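TRNA (Adenine(22)-N(1))-methyltransferase (PDB 6QE6) probably methylates N1 of adenine 22 in tRNA, using S-adenosylmethionine as the methyl donor and leaving S-adenosyl-homocysteine as the cofactor product. Local coordinates at residues Glu159-Glu164 with Ile203-Asn208; Ser211-Ile216 with Leu228-Arg233; Glu122-Asp127 with Arg146-Ser151. One frame throughout, in Å; residues are numbered along the deposited sequence.

Interaction 1 of 3, residues Glu159-Glu164 with Ile203-Asn208; sequences ESFIYE and ISYLEN
Phe161 lays the far end of its ring over one face of the Tyr205 ring. The overlap is not centred. Phe161 CZ sits 3.5 Å above the tyrosine plane, displaced toward the rim, and meets Tyr205 CG at 3.6 Å. Next to it, Phe161 CE2 reaches back to Tyr205 CB at 3.8 Å. The phenylalanine therefore presses on the root of the tyrosine side chain, well away from the hydroxyl. The two ring planes are inclined at 58°, and their centroids are 5.1 Å apart. No hydrogen bond joins the two segments, so the touch is apolar.

Both side chains reach out from their backbones in the same way. In Phe161, CG lies opposite the backbone N (chi1 -176°), which carries the ring off the strand toward the helix. Tyr205 has the same setting (chi1 175°) and comes from the helix to meet it. Their long reach spans a CA to CA separation of 9.8 Å between strand and helix.

The pair belongs to a larger aromatic cluster. Tyr168 and Trp170 of the neighbouring strand and Tyr202 of the same helix also meet the Phe161 ring. Tyr168 meets the Tyr205 ring edge-to-face as well. Next to Tyr205, Leu206 of the same helix packs against helix 225-244. The arrangement is an aromatic interface between edge strand 155-163 of a class I, Rossmann-like methyltransferase sheet and the C-terminal helical region of a TrmK protein.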
loop_
_atom_site.group_PDB
_atom_site.type_symbol
_atom_site.label_atom_id
_atom_site.label_comp_id
_atom_site.label_asym_id
_atom_site.label_seq_id
_atom_site.Cartn_x
_atom_site.Cartn_y
_atom_site.Cartn_z
ATOM N N GLU A 159 -1.823 6.971 -6.650
ATOM C CA GLU A 159 -1.348 7.201 -5.304
ATOM C C GLU A 159 -2.274 8.199 -4.653
ATOM O O GLU A 159 -2.910 9.011 -5.332
ATOM C CB GLU A 159 0.066 7.760 -5.247
ATOM C CG GLU A 159 1.112 6.914 -5.882
ATOM C CD GLU A 159 2.508 7.451 -5.580
ATOM O OE1 GLU A 159 3.196 7.934 -6.520
ATOM O OE2 GLU A 159 2.902 7.397 -4.388
ATOM N N SER A 160 -2.332 8.126 -3.322
ATOM C CA SER A 160 -3.010 9.140 -2.528
ATOM C C SER A 160 -2.535 9.040 -1.082
ATOM O O SER A 160 -1.866 8.078 -0.682
ATOM C CB SER A 160 -4.521 8.997 -2.630
ATOM O OG SER A 160 -4.987 8.315 -1.507
ATOM N N PHE A 161 -2.887 10.057 -0.300
ATOM C CA PHE A 161 -2.358 10.224 1.048
ATOM C C PHE A 161 -3.533 10.411 1.991
ATOM O O PHE A 161 -4.357 11.308 1.780
ATOM C CB PHE A 161 -1.393 11.419 1.116
ATOM C CG PHE A 161 -0.730 11.598 2.461
ATOM C CD1 PHE A 161 0.206 10.672 2.925
ATOM C CD2 PHE A 161 -1.038 12.699 3.266
ATOM C CE1 PHE A 161 0.821 10.834 4.164
ATOM C CE2 PHE A 161 -0.421 12.879 4.500
ATOM C CZ PHE A 161 0.506 11.946 4.951
ATOM N N ILE A 162 -3.603 9.574 3.027
ATOM C CA ILE A 162 -4.804 9.405 3.842
ATOM C C ILE A 162 -4.480 9.645 5.316
ATOM O O ILE A 162 -3.477 9.135 5.840
ATOM C CB ILE A 162 -5.405 8.000 3.653
ATOM C CG1 ILE A 162 -5.827 7.784 2.196
ATOM C CG2 ILE A 162 -6.554 7.759 4.624
ATOM C CD1 ILE A 162 -6.114 6.344 1.876
ATOM N N TYR A 163 -5.337 10.405 5.989
ATOM C CA TYR A 163 -5.292 10.538 7.437
ATOM C C TYR A 163 -6.474 9.788 8.040
ATOM O O TYR A 163 -7.623 10.056 7.680
ATOM C CB TYR A 163 -5.333 12.010 7.863
ATOM C CG TYR A 163 -5.620 12.140 9.335
ATOM C CD1 TYR A 163 -4.598 12.027 10.273
ATOM C CD2 TYR A 163 -6.930 12.320 9.798
ATOM C CE1 TYR A 163 -4.863 12.115 11.632
ATOM C CE2 TYR A 163 -7.208 12.398 11.158
ATOM C CZ TYR A 163 -6.175 12.301 12.073
ATOM O OH TYR A 163 -6.458 12.386 13.423
ATOM N N GLU A 164 -6.204 8.863 8.963
ATOM C CA GLU A 164 -7.289 8.236 9.710
ATOM C C GLU A 164 -6.799 7.795 11.082
ATOM O O GLU A 164 -5.705 7.241 11.209
ATOM C CB GLU A 164 -7.885 7.036 8.956
ATOM C CG GLU A 164 -8.989 6.310 9.736
ATOM C CD GLU A 164 -9.752 5.276 8.897
ATOM O OE1 GLU A 164 -9.174 4.736 7.925
ATOM O OE2 GLU A 164 -10.939 5.006 9.216
ATOM N N ILE A 203 0.983 18.336 1.727
ATOM C CA ILE A 203 1.929 19.428 1.911
ATOM C C ILE A 203 2.050 19.768 3.390
ATOM O O ILE A 203 3.155 19.961 3.912
ATOM C CB ILE A 203 1.516 20.648 1.065
ATOM C CG1 ILE A 203 1.662 20.319 -0.424
ATOM C CG2 ILE A 203 2.369 21.844 1.417
ATOM C CD1 ILE A 203 1.007 21.331 -1.337
ATOM N N SER A 204 0.919 19.798 4.095
ATOM C CA SER A 204 0.936 20.071 5.528
ATOM C C SER A 204 1.799 19.054 6.267
ATOM O O SER A 204 2.654 19.418 7.088
ATOM C CB SER A 204 -0.489 20.065 6.057
ATOM O OG SER A 204 -0.468 20.375 7.420
ATOM N N TYR A 205 1.609 17.769 5.950
ATOM C CA TYR A 205 2.425 16.714 6.538
ATOM C C TYR A 205 3.916 16.934 6.264
ATOM O O TYR A 205 4.757 16.710 7.145
ATOM C CB TYR A 205 1.964 15.362 5.996
ATOM C CG TYR A 205 2.812 14.201 6.453
ATOM C CD1 TYR A 205 2.513 13.524 7.637
ATOM C CD2 TYR A 205 3.906 13.780 5.711
ATOM C CE1 TYR A 205 3.279 12.466 8.067
ATOM C CE2 TYR A 205 4.683 12.728 6.133
ATOM C CZ TYR A 205 4.359 12.070 7.309
ATOM O OH TYR A 205 5.132 11.014 7.736
ATOM N N LEU A 206 4.261 17.367 5.041
ATOM C CA LEU A 206 5.669 17.508 4.668
ATOM C C LEU A 206 6.305 18.714 5.351
ATOM O O LEU A 206 7.483 18.668 5.724
ATOM C CB LEU A 206 5.811 17.617 3.147
ATOM C CG LEU A 206 5.533 16.340 2.377
ATOM C CD1 LEU A 206 5.587 16.584 0.878
ATOM C CD2 LEU A 206 6.545 15.284 2.807
ATOM N N GLU A 207 5.553 19.809 5.507
ATOM C CA GLU A 207 6.059 20.920 6.300
ATOM C C GLU A 207 6.275 20.490 7.747
ATOM O O GLU A 207 7.271 20.874 8.368
ATOM C CB GLU A 207 5.110 22.124 6.201
ATOM C CG GLU A 207 4.663 22.398 4.775
ATOM C CD GLU A 207 4.987 23.799 4.245
ATOM O OE1 GLU A 207 6.144 24.264 4.401
ATOM O OE2 GLU A 207 4.085 24.424 3.626
ATOM N N ASN A 208 5.392 19.638 8.285
ATOM C CA ASN A 208 5.623 19.159 9.645
ATOM C C ASN A 208 6.857 18.262 9.719
ATOM O O ASN A 208 7.558 18.257 10.744
ATOM C CB ASN A 208 4.399 18.424 10.196
ATOM C CG ASN A 208 4.518 18.148 11.713
ATOM O OD1 ASN A 208 4.673 19.077 12.519
ATOM N ND2 ASN A 208 4.465 16.869 12.097
#

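Interaction 2 of 3, residues Ser211-Ile216 with Leu228-Arg233; sequences SNLTKI and LEIQNR
Leu213 and Ile230 face each other at the centre of this contact, where their CA atoms come within 6.5 Å. Their side chains slant across one another. Ile230 CG2 lies against both the backbone and the side chain of Leu213. It meets Leu213 O at 3.8 Å and Leu213 CB at 3.9 Å, and Leu213 CD2 touches the same methyl.

The other branch of Ile230 runs to Ile216. With CG1 beside the backbone N (chi1 -72°) and CD1 extended away from CA, Ile230 CD1 meets Ile216 CG2 at 3.5 Å. These two isoleucines cross at about a right angle. Ile230 thus uses one branch for each of two residues a helical turn apart.

The segments belong to an antiparallel helix pair, helix 200-217 followed by helix 225-244, consistent with the C-terminal coiled-coil of TrmK proteins. Their local axes approach to 9.8 Å, at 155° between the N-to-C directions.

At the other end of the contact, Leu213 CD1 lies against the aliphatic part of Arg233, 3.9 Å from Arg233 CD. The two chains cross nearly at right angles. A bend at chi2 (-69°) turns the arginine chain beside the leucine methyl. Its guanidinium continues to Glu189, with which NH2 forms a salt bridge. Further along helix 225-244, Ile234 and Ile237 also touch Leu213.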
loop_
_atom_site.group_PDB
_atom_site.type_symbol
_atom_site.label_atom_id
_atom_site.label_comp_id
_atom_site.label_asym_id
_atom_site.label_seq_id
_atom_site.Cartn_x
_atom_site.Cartn_y
_atom_site.Cartn_z
ATOM N N SER A 211 9.766 20.552 10.138
ATOM C CA SER A 211 9.882 21.018 11.523
ATOM C C SER A 211 10.555 19.979 12.402
ATOM O O SER A 211 11.425 20.303 13.218
ATOM C CB SER A 211 8.507 21.351 12.096
ATOM O OG SER A 211 7.958 22.436 11.394
ATOM N N ASN A 212 10.149 18.721 12.270
ATOM C CA ASN A 212 10.755 17.697 13.106
ATOM C C ASN A 212 12.246 17.568 12.805
ATOM O O ASN A 212 13.062 17.457 13.728
ATOM C CB ASN A 212 10.004 16.377 12.926
ATOM C CG ASN A 212 8.587 16.419 13.522
ATOM O OD1 ASN A 212 8.310 17.160 14.478
ATOM N ND2 ASN A 212 7.688 15.619 12.960
ATOM N N LEU A 213 12.624 17.658 11.525
ATOM C CA LEU A 213 14.034 17.567 11.139
ATOM C C LEU A 213 14.840 18.766 11.644
ATOM O O LEU A 213 16.011 18.626 12.026
ATOM C CB LEU A 213 14.146 17.454 9.617
ATOM C CG LEU A 213 13.594 16.195 8.952
ATOM C CD1 LEU A 213 13.676 16.318 7.418
ATOM C CD2 LEU A 213 14.342 14.961 9.468
ATOM N N THR A 214 14.236 19.953 11.635
ATOM C CA THR A 214 14.897 21.140 12.168
ATOM C C THR A 214 15.201 20.994 13.664
ATOM O O THR A 214 16.290 21.366 14.121
ATOM C CB THR A 214 14.021 22.365 11.898
ATOM O OG1 THR A 214 13.771 22.458 10.489
ATOM C CG2 THR A 214 14.698 23.647 12.384
ATOM N N LYS A 215 14.251 20.451 14.439
ATOM C CA LYS A 215 14.506 20.156 15.850
ATOM C C LYS A 215 15.752 19.298 16.025
ATOM O O LYS A 215 16.539 19.507 16.957
ATOM C CB LYS A 215 13.313 19.425 16.465
ATOM C CG LYS A 215 12.116 20.269 16.816
ATOM C CD LYS A 215 11.163 19.438 17.692
ATOM C CE LYS A 215 11.922 18.704 18.828
ATOM N NZ LYS A 215 11.065 17.754 19.623
ATOM N N ILE A 216 15.932 18.309 15.150
ATOM C CA ILE A 216 17.072 17.404 15.254
ATOM C C ILE A 216 18.360 18.120 14.873
ATOM O O ILE A 216 19.420 17.874 15.466
ATOM C CB ILE A 216 16.828 16.160 14.378
ATOM C CG1 ILE A 216 15.638 15.377 14.911
ATOM C CG2 ILE A 216 18.081 15.276 14.293
ATOM C CD1 ILE A 216 15.138 14.337 13.940
ATOM N N LEU A 228 24.346 16.299 7.852
ATOM C CA LEU A 228 24.371 16.551 6.417
ATOM C C LEU A 228 23.177 15.898 5.736
ATOM O O LEU A 228 22.470 16.538 4.951
ATOM C CB LEU A 228 25.688 16.039 5.835
ATOM C CG LEU A 228 25.834 16.024 4.318
ATOM C CD1 LEU A 228 25.870 17.449 3.763
ATOM C CD2 LEU A 228 27.094 15.258 3.945
ATOM N N GLU A 229 22.921 14.625 6.061
ATOM C CA GLU A 229 21.811 13.884 5.464
ATOM C C GLU A 229 20.467 14.520 5.799
ATOM O O GLU A 229 19.594 14.634 4.926
ATOM C CB GLU A 229 21.850 12.428 5.936
ATOM C CG GLU A 229 23.046 11.666 5.364
ATOM C CD GLU A 229 23.307 10.324 6.032
ATOM O OE1 GLU A 229 24.195 9.589 5.530
ATOM O OE2 GLU A 229 22.640 10.009 7.049
ATOM N N ILE A 230 20.293 14.949 7.056
ATOM C CA ILE A 230 19.047 15.586 7.481
ATOM C C ILE A 230 18.878 16.945 6.812
ATOM O O ILE A 230 17.774 17.306 6.380
ATOM C CB ILE A 230 19.011 15.703 9.015
ATOM C CG1 ILE A 230 18.806 14.323 9.639
ATOM C CG2 ILE A 230 17.906 16.639 9.447
ATOM C CD1 ILE A 230 19.125 14.275 11.089
ATOM N N GLN A 231 19.965 17.720 6.720
ATOM C CA GLN A 231 19.943 18.983 5.988
ATOM C C GLN A 231 19.535 18.774 4.533
ATOM O O GLN A 231 18.837 19.612 3.943
ATOM C CB GLN A 231 21.322 19.645 6.077
ATOM C CG GLN A 231 21.446 20.985 5.361
ATOM C CD GLN A 231 20.997 22.170 6.227
ATOM O OE1 GLN A 231 19.789 22.446 6.352
ATOM N NE2 GLN A 231 21.973 22.878 6.827
ATOM N N ASN A 232 19.968 17.659 3.932
ATOM C CA ASN A 232 19.614 17.391 2.541
ATOM C C ASN A 232 18.174 16.913 2.416
ATOM O O ASN A 232 17.469 17.302 1.476
ATOM C CB ASN A 232 20.580 16.371 1.926
ATOM C CG ASN A 232 21.659 17.036 1.086
ATOM O OD1 ASN A 232 22.860 16.820 1.303
ATOM N ND2 ASN A 232 21.234 17.875 0.131
ATOM N N ARG A 233 17.721 16.074 3.349
ATOM C CA ARG A 233 16.317 15.679 3.371
ATOM C C ARG A 233 15.413 16.912 3.357
ATOM O O ARG A 233 14.519 17.021 2.510
ATOM C CB ARG A 233 16.055 14.788 4.586
ATOM C CG ARG A 233 15.067 13.640 4.375
ATOM C CD ARG A 233 13.675 14.189 4.184
ATOM N NE ARG A 233 12.544 13.336 4.610
ATOM C CZ ARG A 233 12.022 12.331 3.900
ATOM N NH1 ARG A 233 10.975 11.664 4.373
ATOM N NH2 ARG A 233 12.548 11.981 2.724
#

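Interaction 3 of 3, residues Glu122-Asp127 with Arg146-Ser151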
loop_
_atom_site.group_PDB
_atom_site.type_symbol
_atom_site.label_atom_id
_atom_site.label_comp_id
_atom_site.label_asym_id
_atom_site.label_seq_id
_atom_site.Cartn_x
_atom_site.Cartn_y
_atom_site.Cartn_z
ATOM N N GLU A 122 9.368 -6.684 1.581
ATOM C CA GLU A 122 9.818 -8.066 1.739
ATOM C C GLU A 122 8.793 -9.056 1.189
ATOM O O GLU A 122 9.155 -10.038 0.532
ATOM C CB GLU A 122 10.110 -8.357 3.215
ATOM C CG GLU A 122 10.105 -9.862 3.591
ATOM C CD GLU A 122 8.773 -10.349 4.256
ATOM O OE1 GLU A 122 8.120 -9.545 5.001
ATOM O OE2 GLU A 122 8.395 -11.544 4.043
ATOM N N ILE A 123 7.507 -8.825 1.460
ATOM C CA ILE A 123 6.462 -9.644 0.848
ATOM C C ILE A 123 6.566 -9.605 -0.674
ATOM O O ILE A 123 6.374 -10.628 -1.352
ATOM C CB ILE A 123 5.082 -9.179 1.336
ATOM C CG1 ILE A 123 4.959 -9.455 2.841
ATOM C CG2 ILE A 123 3.949 -9.829 0.501
ATOM C CD1 ILE A 123 3.610 -9.099 3.416
ATOM N N LEU A 124 6.902 -8.440 -1.239
ATOM C CA LEU A 124 6.962 -8.337 -2.692
ATOM C C LEU A 124 8.105 -9.143 -3.311
ATOM O O LEU A 124 8.084 -9.377 -4.529
ATOM C CB LEU A 124 7.054 -6.866 -3.104
ATOM C CG LEU A 124 5.770 -6.093 -2.827
ATOM C CD1 LEU A 124 5.943 -4.603 -3.084
ATOM C CD2 LEU A 124 4.663 -6.668 -3.689
ATOM N N LYS A 125 9.081 -9.596 -2.516
ATOM C CA LYS A 125 10.115 -10.480 -3.054
ATOM C C LYS A 125 9.524 -11.734 -3.704
ATOM O O LYS A 125 10.129 -12.295 -4.631
ATOM C CB LYS A 125 11.119 -10.871 -1.961
ATOM C CG LYS A 125 11.946 -9.694 -1.405
ATOM C CD LYS A 125 12.423 -8.763 -2.537
ATOM C CE LYS A 125 12.262 -7.269 -2.185
ATOM N NZ LYS A 125 13.214 -6.767 -1.114
ATOM N N ASN A 126 8.353 -12.186 -3.248
ATOM C CA ASN A 126 7.673 -13.335 -3.833
ATOM C C ASN A 126 6.589 -12.932 -4.822
ATOM O O ASN A 126 5.595 -13.654 -4.978
ATOM C CB ASN A 126 7.074 -14.220 -2.747
ATOM C CG ASN A 126 8.114 -15.058 -2.068
ATOM O OD1 ASN A 126 9.108 -15.421 -2.684
ATOM N ND2 ASN A 126 7.906 -15.362 -0.792
ATOM N N ASP A 127 6.753 -11.793 -5.491
ATOM C CA ASP A 127 5.851 -11.453 -6.580
ATOM C C ASP A 127 5.867 -12.573 -7.618
ATOM O O ASP A 127 6.893 -13.211 -7.862
ATOM C CB ASP A 127 6.259 -10.111 -7.199
ATOM C CG ASP A 127 5.280 -9.617 -8.269
ATOM O OD1 ASP A 127 4.057 -9.879 -8.172
ATOM O OD2 ASP A 127 5.752 -8.944 -9.215
ATOM N N ARG A 146 8.027 2.609 -4.424
ATOM C CA ARG A 146 8.051 3.256 -5.727
ATOM C C ARG A 146 9.315 2.870 -6.495
ATOM O O ARG A 146 9.268 2.638 -7.709
ATOM C CB ARG A 146 7.927 4.774 -5.554
ATOM C CG ARG A 146 6.497 5.230 -5.205
ATOM C CD ARG A 146 6.284 6.754 -5.244
ATOM N NE ARG A 146 6.967 7.343 -4.115
ATOM C CZ ARG A 146 6.381 7.869 -3.044
ATOM N NH1 ARG A 146 5.060 7.942 -2.932
ATOM N NH2 ARG A 146 7.151 8.344 -2.085
ATOM N N LEU A 147 10.446 2.771 -5.791
ATOM C CA LEU A 147 11.685 2.297 -6.395
ATOM C C LEU A 147 11.510 0.893 -6.948
ATOM O O LEU A 147 11.979 0.577 -8.048
ATOM C CB LEU A 147 12.791 2.309 -5.340
ATOM C CG LEU A 147 14.247 2.635 -5.677
ATOM C CD1 LEU A 147 14.365 3.599 -6.860
ATOM C CD2 LEU A 147 14.897 3.243 -4.430
ATOM N N TRP A 148 10.847 0.037 -6.177
ATOM C CA TRP A 148 10.531 -1.303 -6.629
ATOM C C TRP A 148 9.724 -1.270 -7.922
ATOM O O TRP A 148 10.091 -1.922 -8.908
ATOM C CB TRP A 148 9.774 -2.038 -5.531
ATOM C CG TRP A 148 9.469 -3.435 -5.889
ATOM C CD1 TRP A 148 10.313 -4.503 -5.808
ATOM C CD2 TRP A 148 8.228 -3.936 -6.397
ATOM N NE1 TRP A 148 9.671 -5.643 -6.234
ATOM C CE2 TRP A 148 8.390 -5.323 -6.604
ATOM C CE3 TRP A 148 6.996 -3.351 -6.700
ATOM C CZ2 TRP A 148 7.354 -6.142 -7.081
ATOM C CZ3 TRP A 148 5.973 -4.162 -7.182
ATOM C CH2 TRP A 148 6.164 -5.546 -7.370
ATOM N N ALA A 149 8.632 -0.500 -7.947
ATOM C CA ALA A 149 7.839 -0.403 -9.172
ATOM C C ALA A 149 8.683 0.111 -10.329
ATOM O O ALA A 149 8.636 -0.439 -11.429
ATOM C CB ALA A 149 6.615 0.496 -8.974
ATOM N N VAL A 150 9.462 1.166 -10.100
ATOM C CA VAL A 150 10.234 1.761 -11.189
ATOM C C VAL A 150 11.285 0.781 -11.706
ATOM O O VAL A 150 11.424 0.570 -12.916
ATOM C CB VAL A 150 10.873 3.080 -10.725
ATOM C CG1 VAL A 150 11.874 3.589 -11.778
ATOM C CG2 VAL A 150 9.783 4.116 -10.460
ATOM N N SER A 151 12.039 0.166 -10.797
ATOM C CA SER A 151 13.127 -0.701 -11.204
ATOM C C SER A 151 12.640 -1.952 -11.924
ATOM O O SER A 151 13.426 -2.566 -12.653
ATOM C CB SER A 151 13.965 -1.091 -9.988
ATOM O OG SER A 151 13.230 -1.954 -9.143
HETATM O O HOH W 1 10.237 -8.495 -6.103
#
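Leu124 and Trp148 approach to 8.8 Å between CA atoms, with Leu124 opening a type I beta turn that ends at Asp127 and Trp148 inside helix 143-151.

Leu124 lies over one face of the indole. Its CD1 methyl is 4.0 Å from the centroid of the Trp148 six-membered ring and only 12° off the ring normal, a CH-pi contact. Leu124 CB and CD2 also touch the benzene part, so the leucine slants across the ring face. With chi1 at -177°, the Trp148 ring is held trans to the main-chain nitrogen, and this swings the indole out from its helix. Ile123, next to Leu124, lines the S-adenosyl-homocysteine pocket.

Asp127 approaches from the edge. Its OD2 lies 3.9 Å from Trp148 CZ2, near the indole plane, and the carboxylate is turned 67° against the ring. Asp127 OD1 has its own partners, a hydrogen bond from Tyr134 OH and a salt bridge with Lys176.

A water ties the two segments together. It accepts from Trp148 NE1 at 2.9 Å, in the plane of the ring, and donates to Leu124 O at 2.8 Å. The indole N-H is thereby satisfied, and its link to the turn should help fix the ring's rotation.

The contact joins consecutive helices 117-124 and 143-151, connected through strand 133-138, and Trp148 also touches Ile174 of strand 168-175.

How the interactions relate
Along the chain interaction 3 closes first, then interaction 1, then interaction 2. Interaction 3 lies in the methyltransferase domain, between two helices packed on its sheet. Interaction 1 sits at one edge strand of that sheet, with its centre about 23 Å from that of interaction 3. Helix 143-151 leads directly into strand 155-163, and a salt bridge from Arg146 NH1 to Glu159 OE2 (2.7 Å) links a segment of one to a segment of the other. Interactions 1 and 2 share helix 200-217, with centres about 18 Å apart. Interactions 2 and 3 do not touch. The series thus runs from near the cofactor pocket, across the sheet edge, to the C-terminal helix pair.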